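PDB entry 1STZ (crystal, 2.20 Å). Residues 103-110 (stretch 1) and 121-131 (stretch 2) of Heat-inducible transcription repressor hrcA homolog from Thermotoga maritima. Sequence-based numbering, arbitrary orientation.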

# COMPACT_ATOMS: atom_id res chain seq x y z
N LEU A 103 7.72 4.93 5.12
CA LEU A 103 6.38 4.98 4.58
C LEU A 103 5.91 3.59 4.15
O LEU A 103 4.78 3.18 4.45
CB LEU A 103 6.35 5.94 3.37
CG LEU A 103 5.34 7.08 3.22
CD1 LEU A 103 4.44 6.82 2.05
CD2 LEU A 103 4.52 7.36 4.46
N ALA A 104 6.79 2.87 3.46
CA ALA A 104 6.43 1.59 2.88
C ALA A 104 5.99 0.58 3.94
O ALA A 104 4.96 -0.07 3.81
CB ALA A 104 7.59 1.03 2.08
N VAL A 105 6.78 0.47 5.01
CA VAL A 105 6.48 -0.51 6.05
C VAL A 105 5.25 -0.09 6.87
O VAL A 105 4.52 -0.94 7.34
CB VAL A 105 7.70 -0.80 6.94
CG1 VAL A 105 7.91 0.26 8.01
CG2 VAL A 105 7.54 -2.16 7.56
N GLU A 106 5.00 1.22 6.98
CA GLU A 106 3.83 1.71 7.70
C GLU A 106 2.50 1.39 7.01
O GLU A 106 1.44 1.53 7.63
CB GLU A 106 3.92 3.21 7.94
CG GLU A 106 4.98 3.63 8.94
CD GLU A 106 5.03 5.15 9.10
OE1 GLU A 106 6.14 5.69 9.37
OE2 GLU A 106 3.96 5.80 8.94
N THR A 107 2.54 0.95 5.74
CA THR A 107 1.34 0.46 5.07
C THR A 107 0.86 -0.88 5.60
O THR A 107 -0.23 -1.33 5.25
CB THR A 107 1.50 0.34 3.54
OG1 THR A 107 2.41 -0.73 3.21
CG2 THR A 107 2.08 1.63 2.94
N PHE A 108 1.67 -1.54 6.42
CA PHE A 108 1.24 -2.81 6.98
C PHE A 108 0.01 -2.57 7.85
O PHE A 108 -0.02 -1.70 8.71
CB PHE A 108 2.31 -3.49 7.81
CG PHE A 108 1.88 -4.84 8.31
CD1 PHE A 108 1.78 -5.91 7.46
CD2 PHE A 108 1.51 -5.02 9.64
CE1 PHE A 108 1.36 -7.17 7.91
CE2 PHE A 108 1.09 -6.29 10.10
CZ PHE A 108 1.02 -7.35 9.24
N LYS A 109 -1.02 -3.34 7.59
CA LYS A 109 -2.18 -3.36 8.45
C LYS A 109 -2.69 -4.77 8.57
O LYS A 109 -2.73 -5.53 7.60
CB LYS A 109 -3.29 -2.47 7.91
CG LYS A 109 -3.59 -2.63 6.44
CD LYS A 109 -4.92 -1.93 6.10
CE LYS A 109 -4.82 -1.08 4.84
NZ LYS A 109 -6.18 -0.63 4.37
N SER A 110 -3.01 -5.11 9.81
CA SER A 110 -3.84 -6.27 10.11
C SER A 110 -5.28 -5.79 10.00
O SER A 110 -6.19 -6.60 10.00
CB SER A 110 -3.56 -6.79 11.51
OG SER A 110 -2.82 -5.86 12.25
N PHE A 121 0.63 -14.20 6.78
CA PHE A 121 0.87 -14.17 5.34
C PHE A 121 1.26 -12.76 4.86
O PHE A 121 2.21 -12.60 4.10
CB PHE A 121 -0.38 -14.62 4.56
CG PHE A 121 -0.18 -14.65 3.05
CD1 PHE A 121 -0.54 -13.57 2.26
CD2 PHE A 121 0.41 -15.74 2.43
CE1 PHE A 121 -0.33 -13.59 0.88
CE2 PHE A 121 0.62 -15.77 1.05
CZ PHE A 121 0.25 -14.69 0.28
N LEU A 122 0.51 -11.75 5.31
CA LEU A 122 0.78 -10.38 4.93
C LEU A 122 2.11 -9.89 5.50
O LEU A 122 2.86 -9.24 4.81
CB LEU A 122 -0.34 -9.46 5.37
CG LEU A 122 -1.65 -9.68 4.62
CD1 LEU A 122 -2.81 -9.02 5.36
CD2 LEU A 122 -1.55 -9.15 3.19
N ALA A 123 2.37 -10.21 6.76
CA ALA A 123 3.60 -9.82 7.41
C ALA A 123 4.83 -10.41 6.71
O ALA A 123 5.77 -9.68 6.42
CB ALA A 123 3.59 -10.20 8.91
N GLY A 124 4.81 -11.70 6.41
CA GLY A 124 5.96 -12.38 5.82
C GLY A 124 6.26 -11.84 4.44
O GLY A 124 7.43 -11.56 4.08
N ASN A 125 5.20 -11.60 3.69
CA ASN A 125 5.34 -11.11 2.35
C ASN A 125 5.79 -9.65 2.25
O ASN A 125 6.59 -9.32 1.36
CB ASN A 125 4.07 -11.39 1.55
CG ASN A 125 3.98 -12.87 1.13
OD1 ASN A 125 4.69 -13.31 0.23
ND2 ASN A 125 3.17 -13.65 1.84
N LEU A 126 5.33 -8.79 3.16
CA LEU A 126 5.78 -7.40 3.15
C LEU A 126 7.25 -7.32 3.59
O LEU A 126 8.05 -6.58 3.02
CB LEU A 126 4.92 -6.53 4.06
CG LEU A 126 5.28 -5.04 4.04
CD1 LEU A 126 5.05 -4.43 2.67
CD2 LEU A 126 4.48 -4.26 5.07
N LEU A 127 7.59 -8.09 4.62
CA LEU A 127 8.94 -8.17 5.14
C LEU A 127 9.92 -8.66 4.05
O LEU A 127 10.97 -8.07 3.86
CB LEU A 127 8.98 -9.12 6.35
CG LEU A 127 9.95 -8.93 7.52
CD1 LEU A 127 10.25 -10.25 8.24
CD2 LEU A 127 11.20 -8.22 7.22
N ALA A 128 9.58 -9.75 3.37
CA ALA A 128 10.39 -10.31 2.29
C ALA A 128 10.56 -9.31 1.15
O ALA A 128 11.67 -9.11 0.64
CB ALA A 128 9.75 -11.59 1.73
N ARG A 129 9.47 -8.69 0.75
CA ARG A 129 9.51 -7.73 -0.35
C ARG A 129 10.39 -6.51 -0.07
O ARG A 129 11.19 -6.13 -0.92
CB ARG A 129 8.11 -7.26 -0.68
CG ARG A 129 8.07 -6.31 -1.84
CD ARG A 129 6.72 -6.23 -2.50
NE ARG A 129 5.66 -5.95 -1.54
CZ ARG A 129 4.44 -5.51 -1.86
NH1 ARG A 129 4.12 -5.26 -3.13
NH2 ARG A 129 3.54 -5.30 -0.91
N LEU A 130 10.26 -5.93 1.11
CA LEU A 130 10.95 -4.68 1.44
C LEU A 130 12.44 -4.86 1.74
O LEU A 130 13.19 -3.91 1.67
CB LEU A 130 10.29 -4.03 2.65
CG LEU A 130 8.83 -3.61 2.52
CD1 LEU A 130 8.42 -2.80 3.73
CD2 LEU A 130 8.60 -2.83 1.22
N THR A 131 12.85 -6.07 2.10
CA THR A 131 14.25 -6.35 2.40
C THR A 131 14.95 -7.22 1.35
O THR A 131 16.12 -7.54 1.52
CB THR A 131 14.36 -7.08 3.73
OG1 THR A 131 13.69 -8.34 3.63
CG2 THR A 131 13.67 -6.31 4.83

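What forms the apolar centre of the contact? Leu126 and Phe108 do, each pointing toward the opposing stretch and each with chi1 in the t rotamer. Leu126 CD2 lies 3.6 Å from Phe108 CB, and Leu126 CD2 is 4.0 Å from Val105 O, so one methyl group packs against both Phe108 and the backbone of Val105. A branched leucine suits this place because it fills the space without asking for a polar partner.

How does the Phe108 ring meet the helix? It reaches the helix at Leu122 and Ala123. Phe108 CE1 is 3.4 Å from Ala123 N and 3.8 Å from Leu122 CB, while Leu122 C sits at the ring edge, near its plane. Phe108 CZ lies 3.9 Å from Ala123 CB; the small alanine side chain packs against the ring where it lies close to the helix backbone, whose carbonyls at Leu122 and Ala123 accept hydrogen bonds from Leu126 N and Leu127 N.

What extends the packing one turn further along the helix? Leu130, four residues after Leu126, points the same way, toward the first stretch. Leu130 CD1 is 3.9 Å from Val105 CB, and Leu130 CD2 is 4.1 Å from Ala104 CB, so both methyls touch compact, buried side chains.

What happens at the polar edge? No hydrogen bond crosses between the stretches, and the 335 Å² they bury, both sides summed, is held by apolar packing. The Thr107 hydroxyl finds its partner within its own stretch: Thr107 OG1 donates to Ala104 O at 2.7 Å, closing the turn while its side chain only grazes Leu126. Lys109 points away, with its NZ bonded elsewhere in the structure, and offers its backbone to the contact, Lys109 O lying 4.1 Å from Leu122 CD1.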